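Carbohydrate kinase, FGGY (Rhodospirillum rubrum, PDB 3IFR) probably phosphorylates D-xylulose, acting as an FGGY-family carbohydrate kinase built of two actin-like ATPase domains. Local coordinates at residues G78-T83 with L237-G242; A307-A312 with A322-L327; Q402-S407 with L424-Q429. All blocks are in the same frame, centred on the assembly; numbering follows the deposited sequence.

Contact 1 (G78-T83 with L237-G242); sequences GGICVT and LPVYGG
Ile80 and Val239 stand side by side where strand 77-84 runs parallel to strand 238-244 in the mixed sheet of the N-terminal FGGY domain, a domain of the actin-like ATPase fold. Their CG2 methyls meet at 3.6 Å, and Ile80 CG2 has a second neighbour in Leu237 CD2, so this one methyl is a bump lodged between two branched side chains. Leu237 CG is anti to its backbone N (chi1 -166°), and its two methyls part: CD2 goes to Ile80, while CD1 lies 3.7 Å from Gly78 C, against a backbone that carries no side chain. The Pro238 ring leans on the same glycine, CD 3.5 Å from Gly78 O. Gly79 makes the hollow for Tyr240: Gly79 CA lies 4.4 Å from Tyr240 CE1, at the ring edge, and a CB on Gly79 would press on CE1. Two backbone bonds hold the strands, Ile80 N to Pro238 O and Tyr240 N to Ile80 O, both 3.0 Å. The next pair, Val82 N and Tyr240 O, is too far apart to bond directly, and a water spans it, accepting from Val82 N and donating to Tyr240 O. Helix 163-172 packs on Val82 and Val239, and helix 437-448 touches Cys81 and Tyr240. Past the water comes a CA-H...O contact, Gly242 CA 3.1 Å from Val82 O.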
loop_
_atom_site.group_PDB
_atom_site.type_symbol
_atom_site.label_atom_id
_atom_site.label_comp_id
_atom_site.label_asym_id
_atom_site.label_seq_id
_atom_site.Cartn_x
_atom_site.Cartn_y
_atom_site.Cartn_z
ATOM N N GLY A 78 -13.954 16.589 -15.320
ATOM C CA GLY A 78 -13.674 16.169 -16.680
ATOM C C GLY A 78 -13.227 14.721 -16.772
ATOM O O GLY A 78 -13.094 14.177 -17.866
ATOM N N GLY A 79 -12.990 14.107 -15.622
ATOM C CA GLY A 79 -12.710 12.687 -15.546
ATOM C C GLY A 79 -12.656 12.232 -14.100
ATOM O O GLY A 79 -12.495 13.049 -13.198
ATOM N N ILE A 80 -12.808 10.940 -13.855
ATOM C CA ILE A 80 -12.712 10.427 -12.483
ATOM C C ILE A 80 -11.864 9.159 -12.475
ATOM O O ILE A 80 -11.945 8.347 -13.397
ATOM C CB ILE A 80 -14.086 10.112 -11.910
ATOM C CG1 ILE A 80 -13.956 9.426 -10.557
ATOM C CG2 ILE A 80 -14.830 9.215 -12.850
ATOM C CD1 ILE A 80 -15.171 9.561 -9.724
ATOM N N CYS A 81 -11.022 9.000 -11.468
ATOM C CA CYS A 81 -10.337 7.712 -11.269
ATOM C C CYS A 81 -10.665 7.171 -9.868
ATOM O O CYS A 81 -10.687 7.920 -8.862
ATOM C CB CYS A 81 -8.821 7.827 -11.494
ATOM S SG CYS A 81 -7.861 6.302 -11.147
ATOM N N VAL A 82 -10.943 5.879 -9.799
ATOM C CA VAL A 82 -11.232 5.248 -8.523
ATOM C C VAL A 82 -10.064 4.355 -8.089
ATOM O O VAL A 82 -9.630 3.473 -8.838
ATOM C CB VAL A 82 -12.501 4.384 -8.624
ATOM C CG1 VAL A 82 -12.852 3.785 -7.273
ATOM C CG2 VAL A 82 -13.690 5.206 -9.147
ATOM N N THR A 83 -9.603 4.549 -6.856
ATOM C CA THR A 83 -8.606 3.692 -6.241
ATOM C C THR A 83 -9.243 3.098 -4.940
ATOM O O THR A 83 -10.364 3.473 -4.545
ATOM C CB THR A 83 -7.346 4.539 -5.957
ATOM O OG1 THR A 83 -6.328 3.770 -5.308
ATOM C CG2 THR A 83 -7.701 5.725 -5.069
ATOM N N LEU A 237 -19.346 11.201 -18.143
ATOM C CA LEU A 237 -18.032 11.478 -17.596
ATOM C C LEU A 237 -17.041 10.343 -17.810
ATOM O O LEU A 237 -17.284 9.208 -17.365
ATOM C CB LEU A 237 -18.130 11.698 -16.093
ATOM C CG LEU A 237 -16.856 12.312 -15.526
ATOM C CD1 LEU A 237 -16.752 13.720 -16.098
ATOM C CD2 LEU A 237 -16.815 12.359 -13.952
ATOM N N PRO A 238 -15.886 10.649 -18.429
ATOM C CA PRO A 238 -14.882 9.581 -18.561
ATOM C C PRO A 238 -14.428 8.994 -17.224
ATOM O O PRO A 238 -14.058 9.730 -16.284
ATOM C CB PRO A 238 -13.716 10.275 -19.253
ATOM C CG PRO A 238 -14.377 11.418 -19.982
ATOM C CD PRO A 238 -15.458 11.901 -19.072
ATOM N N VAL A 239 -14.413 7.672 -17.159
ATOM C CA VAL A 239 -13.870 6.976 -16.009
ATOM C C VAL A 239 -12.643 6.169 -16.399
ATOM O O VAL A 239 -12.700 5.356 -17.313
ATOM C CB VAL A 239 -14.893 6.010 -15.428
ATOM C CG1 VAL A 239 -14.309 5.318 -14.196
ATOM C CG2 VAL A 239 -16.186 6.759 -15.075
ATOM N N TYR A 240 -11.541 6.392 -15.702
ATOM C CA TYR A 240 -10.252 5.738 -15.974
ATOM C C TYR A 240 -10.146 4.371 -15.321
ATOM O O TYR A 240 -11.036 3.975 -14.570
ATOM C CB TYR A 240 -9.109 6.654 -15.523
ATOM C CG TYR A 240 -9.001 7.790 -16.494
ATOM C CD1 TYR A 240 -9.710 8.976 -16.301
ATOM C CD2 TYR A 240 -8.299 7.622 -17.693
ATOM C CE1 TYR A 240 -9.657 10.000 -17.231
ATOM C CE2 TYR A 240 -8.254 8.621 -18.631
ATOM C CZ TYR A 240 -8.927 9.802 -18.404
ATOM O OH TYR A 240 -8.851 10.781 -19.364
ATOM N N GLY A 241 -9.096 3.641 -15.657
ATOM C CA GLY A 241 -8.833 2.380 -15.016
ATOM C C GLY A 241 -8.746 2.577 -13.510
ATOM O O GLY A 241 -8.262 3.604 -13.037
ATOM N N GLY A 242 -9.214 1.603 -12.738
ATOM C CA GLY A 242 -8.995 1.667 -11.303
ATOM C C GLY A 242 -7.521 1.556 -10.941
ATOM O O GLY A 242 -6.727 0.920 -11.657
HETATM O O HOH W 1 -11.509 4.383 -12.048
#

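Contact 2 (A307-A312 with A322-L327); sequences ALNWLA and AAHAQL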
loop_
_atom_site.group_PDB
_atom_site.type_symbol
_atom_site.label_atom_id
_atom_site.label_comp_id
_atom_site.label_asym_id
_atom_site.label_seq_id
_atom_site.Cartn_x
_atom_site.Cartn_y
_atom_site.Cartn_z
ATOM N N ALA A 307 5.288 -0.201 16.405
ATOM C CA ALA A 307 6.326 -0.597 17.353
ATOM C C ALA A 307 6.764 0.561 18.250
ATOM O O ALA A 307 7.171 0.360 19.395
ATOM C CB ALA A 307 7.506 -1.196 16.623
ATOM N N LEU A 308 6.678 1.778 17.726
ATOM C CA LEU A 308 6.996 2.962 18.509
ATOM C C LEU A 308 5.876 3.265 19.507
ATOM O O LEU A 308 6.137 3.700 20.625
ATOM C CB LEU A 308 7.238 4.176 17.603
ATOM C CG LEU A 308 8.650 4.350 17.047
ATOM C CD1 LEU A 308 8.914 3.359 15.916
ATOM C CD2 LEU A 308 8.841 5.772 16.572
ATOM N N ASN A 309 4.636 3.060 19.092
ATOM C CA ASN A 309 3.522 3.313 19.972
ATOM C C ASN A 309 3.600 2.363 21.184
ATOM O O ASN A 309 3.467 2.778 22.331
ATOM C CB ASN A 309 2.201 3.158 19.216
ATOM C CG ASN A 309 1.960 4.286 18.226
ATOM O OD1 ASN A 309 2.223 5.457 18.520
ATOM N ND2 ASN A 309 1.474 3.941 17.034
ATOM N N TRP A 310 3.811 1.079 20.899
ATOM C CA TRP A 310 4.099 0.097 21.925
ATOM C C TRP A 310 5.156 0.667 22.872
ATOM O O TRP A 310 4.906 0.873 24.052
ATOM C CB TRP A 310 4.590 -1.195 21.267
ATOM C CG TRP A 310 4.986 -2.258 22.215
ATOM C CD1 TRP A 310 4.164 -2.968 23.006
ATOM C CD2 TRP A 310 6.305 -2.756 22.449
ATOM N NE1 TRP A 310 4.878 -3.883 23.737
ATOM C CE2 TRP A 310 6.200 -3.770 23.420
ATOM C CE3 TRP A 310 7.567 -2.454 21.925
ATOM C CZ2 TRP A 310 7.310 -4.482 23.897
ATOM C CZ3 TRP A 310 8.673 -3.165 22.403
ATOM C CH2 TRP A 310 8.532 -4.172 23.378
ATOM N N LEU A 311 6.336 0.956 22.355
ATOM C CA LEU A 311 7.442 1.287 23.239
ATOM C C LEU A 311 7.248 2.619 23.949
ATOM O O LEU A 311 7.699 2.773 25.087
ATOM C CB LEU A 311 8.781 1.248 22.507
ATOM C CG LEU A 311 9.991 1.503 23.425
ATOM C CD1 LEU A 311 10.200 0.367 24.451
ATOM C CD2 LEU A 311 11.235 1.789 22.608
ATOM N N ALA A 312 6.605 3.581 23.285
ATOM C CA ALA A 312 6.325 4.868 23.913
ATOM C C ALA A 312 5.448 4.683 25.157
ATOM O O ALA A 312 5.609 5.393 26.162
ATOM C CB ALA A 312 5.672 5.834 22.931
ATOM N N ALA A 322 2.419 13.734 24.370
ATOM C CA ALA A 322 3.783 14.241 24.337
ATOM C C ALA A 322 4.819 13.101 24.355
ATOM O O ALA A 322 6.008 13.350 24.206
ATOM C CB ALA A 322 3.998 15.174 25.483
ATOM N N ALA A 323 4.366 11.856 24.523
ATOM C CA ALA A 323 5.275 10.729 24.722
ATOM C C ALA A 323 6.386 10.699 23.707
ATOM O O ALA A 323 7.554 10.744 24.074
ATOM C CB ALA A 323 4.539 9.449 24.690
ATOM N N HIS A 324 6.016 10.607 22.426
ATOM C CA HIS A 324 7.003 10.645 21.346
ATOM C C HIS A 324 7.847 11.913 21.384
ATOM O O HIS A 324 9.071 11.868 21.271
ATOM C CB HIS A 324 6.330 10.572 19.993
ATOM C CG HIS A 324 5.750 9.241 19.682
ATOM N ND1 HIS A 324 4.866 8.601 20.529
ATOM C CD2 HIS A 324 5.886 8.443 18.597
ATOM C CE1 HIS A 324 4.503 7.449 19.991
ATOM N NE2 HIS A 324 5.110 7.334 18.818
ATOM N N ALA A 325 7.211 13.063 21.495
ATOM C CA ALA A 325 8.038 14.252 21.565
ATOM C C ALA A 325 9.065 14.099 22.704
ATOM O O ALA A 325 10.267 14.364 22.541
ATOM C CB ALA A 325 7.186 15.490 21.760
ATOM N N GLN A 326 8.593 13.654 23.863
ATOM C CA GLN A 326 9.472 13.601 25.030
ATOM C C GLN A 326 10.620 12.616 24.845
ATOM O O GLN A 326 11.776 12.964 25.092
ATOM C CB GLN A 326 8.677 13.299 26.303
ATOM C CG GLN A 326 7.820 14.483 26.787
ATOM C CD GLN A 326 7.273 14.243 28.189
ATOM O OE1 GLN A 326 7.883 13.507 28.974
ATOM N NE2 GLN A 326 6.111 14.848 28.508
ATOM N N LEU A 327 10.297 11.404 24.382
ATOM C CA LEU A 327 11.312 10.395 24.021
ATOM C C LEU A 327 12.231 10.776 22.870
ATOM O O LEU A 327 13.407 10.385 22.869
ATOM C CB LEU A 327 10.676 9.049 23.735
ATOM C CG LEU A 327 9.973 8.546 24.985
ATOM C CD1 LEU A 327 8.915 7.506 24.622
ATOM C CD2 LEU A 327 11.041 8.032 25.989
#
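His324 reaches across to Leu308, Asn309 and Ala312 because its CG is anti to the carbonyl carbon (chi1 -71°) and the second torsion turns the imidazole toward the facing helix. Asn309 shares this first torsion, its CG likewise anti to the carbonyl carbon; its CB points away from the other helix, yet the amide swings back far enough for OD1 to approach the ring. Helices 305-315 and 322-332 are consecutive in the C-terminal FGGY domain, joined by a short loop and packed nearly at right angles: the axes of segments 307-312 and 322-327 pass 10.1 Å apart at 85°. Crossing nearly square, they meet over a small patch, with alanines at its middle and His324 and Leu327 reaching across. Ala312 is the centre of it. Its CB is 3.6 Å from His324 CE1 and 4.2 Å from Ala323 CB, while Leu327 reaches in with CD1, 4.0 Å from that same Ala312 CB. The imidazole therefore bridges the patch, its CE1 side near Ala312 and its NE2 4.0 Å from Leu308 CB. All three neighbours approach the ring at a slant, and the Asn309 amide plane is turned 52° from it. Trp376 of helix 372-397 meets His324 edge-to-face and also touches Leu308 and Leu327, so a third helix joins the packing. An alanine in place of His324 would probably leave a gap against Leu308 CB and Ala312 CB, and Trp376 without its ring partner. On the Leu327 side, the CD1 methyl settles against the backbone as well, 3.8 Å from Ala312 CA. At the more exposed margin, Asn309 OD1 lies 3.4 Å from His324 CE1.

Contact 3 (Q402-S407 with L424-Q429); sequences QRFFAS and LQRPVQ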
loop_
_atom_site.group_PDB
_atom_site.type_symbol
_atom_site.label_atom_id
_atom_site.label_comp_id
_atom_site.label_asym_id
_atom_site.label_seq_id
_atom_site.Cartn_x
_atom_site.Cartn_y
_atom_site.Cartn_z
ATOM N N GLN A 402 17.530 5.347 -5.872
ATOM C CA GLN A 402 18.447 6.471 -5.745
ATOM C C GLN A 402 17.881 7.783 -5.223
ATOM O O GLN A 402 18.601 8.585 -4.607
ATOM C CB GLN A 402 19.183 6.711 -7.067
ATOM C CG GLN A 402 18.279 7.129 -8.208
ATOM C CD GLN A 402 19.070 7.507 -9.456
ATOM O OE1 GLN A 402 20.179 6.999 -9.694
ATOM N NE2 GLN A 402 18.511 8.415 -10.246
ATOM N N ARG A 403 16.610 8.023 -5.490
ATOM C CA ARG A 403 15.970 9.260 -5.078
ATOM C C ARG A 403 14.893 8.914 -4.046
ATOM O O ARG A 403 13.935 8.182 -4.367
ATOM C CB ARG A 403 15.371 9.890 -6.301
ATOM C CG ARG A 403 15.065 11.343 -6.275
ATOM C CD ARG A 403 13.967 11.493 -7.311
ATOM N NE ARG A 403 13.570 12.834 -7.654
ATOM C CZ ARG A 403 12.422 13.097 -8.266
ATOM N NH1 ARG A 403 11.591 12.110 -8.530
ATOM N NH2 ARG A 403 12.096 14.342 -8.592
ATOM N N PHE A 404 15.066 9.425 -2.824
ATOM C CA PHE A 404 14.323 8.978 -1.642
ATOM C C PHE A 404 13.389 10.015 -1.035
ATOM O O PHE A 404 13.735 11.191 -0.896
ATOM C CB PHE A 404 15.282 8.536 -0.535
ATOM C CG PHE A 404 16.103 7.350 -0.905
ATOM C CD1 PHE A 404 15.678 6.083 -0.583
ATOM C CD2 PHE A 404 17.286 7.509 -1.629
ATOM C CE1 PHE A 404 16.427 4.976 -0.966
ATOM C CE2 PHE A 404 18.031 6.422 -2.011
ATOM C CZ PHE A 404 17.617 5.159 -1.686
ATOM N N PHE A 405 12.199 9.547 -0.654
ATOM C CA PHE A 405 11.171 10.412 -0.112
ATOM C C PHE A 405 10.659 9.743 1.143
ATOM O O PHE A 405 10.582 8.520 1.198
ATOM C CB PHE A 405 10.029 10.597 -1.129
ATOM C CG PHE A 405 10.479 11.162 -2.472
ATOM C CD1 PHE A 405 10.254 12.494 -2.798
ATOM C CD2 PHE A 405 11.156 10.374 -3.392
ATOM C CE1 PHE A 405 10.677 13.005 -4.035
ATOM C CE2 PHE A 405 11.565 10.880 -4.615
ATOM C CZ PHE A 405 11.318 12.189 -4.932
ATOM N N ALA A 406 10.316 10.527 2.157
ATOM C CA ALA A 406 9.597 9.954 3.277
ATOM C C ALA A 406 8.263 10.670 3.463
ATOM O O ALA A 406 8.129 11.860 3.203
ATOM C CB ALA A 406 10.426 9.957 4.537
ATOM N N SER A 407 7.265 9.915 3.876
ATOM C CA SER A 407 5.937 10.454 4.094
ATOM C C SER A 407 5.351 9.799 5.335
ATOM O O SER A 407 5.982 8.930 5.958
ATOM C CB SER A 407 5.043 10.130 2.917
ATOM O OG SER A 407 4.638 8.785 3.023
ATOM N N LEU A 424 20.900 5.708 5.868
ATOM C CA LEU A 424 20.753 5.457 4.477
ATOM C C LEU A 424 21.939 6.115 3.779
ATOM O O LEU A 424 22.458 5.599 2.804
ATOM C CB LEU A 424 19.452 6.097 4.016
ATOM C CG LEU A 424 18.992 5.682 2.638
ATOM C CD1 LEU A 424 18.468 4.270 2.732
ATOM C CD2 LEU A 424 17.912 6.678 2.166
ATOM N N GLN A 425 22.349 7.282 4.256
ATOM C CA GLN A 425 23.501 7.938 3.647
ATOM C C GLN A 425 23.068 8.365 2.238
ATOM O O GLN A 425 23.824 8.274 1.257
ATOM C CB GLN A 425 24.645 6.927 3.635
ATOM C CG GLN A 425 26.001 7.285 4.300
ATOM C CD GLN A 425 26.069 8.529 5.171
ATOM O OE1 GLN A 425 25.618 8.556 6.309
ATOM N NE2 GLN A 425 26.736 9.534 4.661
ATOM N N ARG A 426 21.824 8.822 2.147
ATOM C CA ARG A 426 21.356 9.565 0.983
ATOM C C ARG A 426 20.377 10.612 1.435
ATOM O O ARG A 426 19.775 10.474 2.482
ATOM C CB ARG A 426 20.730 8.644 -0.049
ATOM C CG ARG A 426 21.759 8.131 -1.040
ATOM C CD ARG A 426 21.455 6.706 -1.409
ATOM N NE ARG A 426 22.428 6.083 -2.323
ATOM C CZ ARG A 426 23.739 6.318 -2.317
ATOM N NH1 ARG A 426 24.274 7.178 -1.459
ATOM N NH2 ARG A 426 24.518 5.678 -3.175
ATOM N N PRO A 427 20.249 11.706 0.671
ATOM C CA PRO A 427 19.296 12.731 1.095
ATOM C C PRO A 427 17.876 12.179 1.138
ATOM O O PRO A 427 17.541 11.357 0.281
ATOM C CB PRO A 427 19.441 13.802 -0.005
ATOM C CG PRO A 427 20.847 13.607 -0.537
ATOM C CD PRO A 427 20.991 12.107 -0.537
ATOM N N VAL A 428 17.070 12.581 2.122
ATOM C CA VAL A 428 15.708 12.085 2.193
ATOM C C VAL A 428 14.741 13.263 2.055
ATOM O O VAL A 428 14.783 14.181 2.864
ATOM C CB VAL A 428 15.415 11.335 3.530
ATOM C CG1 VAL A 428 13.973 10.948 3.590
ATOM C CG2 VAL A 428 16.329 10.102 3.752
ATOM N N GLN A 429 13.876 13.256 1.049
ATOM C CA GLN A 429 12.904 14.351 0.897
ATOM C C GLN A 429 11.624 14.058 1.677
ATOM O O GLN A 429 10.872 13.158 1.302
ATOM C CB GLN A 429 12.551 14.556 -0.575
ATOM C CG GLN A 429 11.392 15.573 -0.809
ATOM C CD GLN A 429 11.819 17.012 -0.521
ATOM O OE1 GLN A 429 12.511 17.635 -1.335
ATOM N NE2 GLN A 429 11.424 17.533 0.652
HETATM O O HOH W 2 17.643 11.202 -2.191
#
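Strand 403-407 runs parallel to strand 428-432, with Phe405 paired to Gln429, their CA atoms 4.4 Å apart. Gln429 bonds the neighbouring strand through both its N and its O, which belong to the peptide groups before and after its CA: the N donates to Phe404 O in a nearly straight bond (174°), and the O accepts from Ala406 N, with the donor standing above the carbonyl plane. Upstream, a water accepts from Phe404 N and donates to Pro427 O. This is the return of a beta-alpha-beta crossover, strand 403-407 to helix 414-424 to strand 428-432, and Leu424 at the helix end packs back onto the first strand. Leu424 CD2 sits over one face of the Phe404 ring, 3.6 Å from the centroid in a CH-pi contact. Arg426 comes in at a slant, its CD 3.5 Å from Phe404 CE2. The Phe405 ring meets the aliphatic part of Gln429, Phe405 CD1 3.8 Å from Gln429 CB, while the Gln429 amide turns away to bond Gly465 O on strand 463-468. Val428 CG1 lies 3.8 Å from Ala406 CB.

How the contacts relate
Contact 1 closes first along the chain, in the N-terminal FGGY domain; contacts 2 and 3 follow in series within the C-terminal one. Contacts 1 and 3, their centres about 31 Å apart, each join two parallel neighbouring strands of a six-stranded mixed sheet, one sheet in each half of the chain, with the same 3-2-1 run of strands leading up to the pair: the repeated core expected of the actin-like ATPase fold. Contact 2 joins two helices in the C-terminal half, its centre about 23 Å from that of contact 3 and about 40 Å from that of contact 1, across the chain's centre. None of the three touches another.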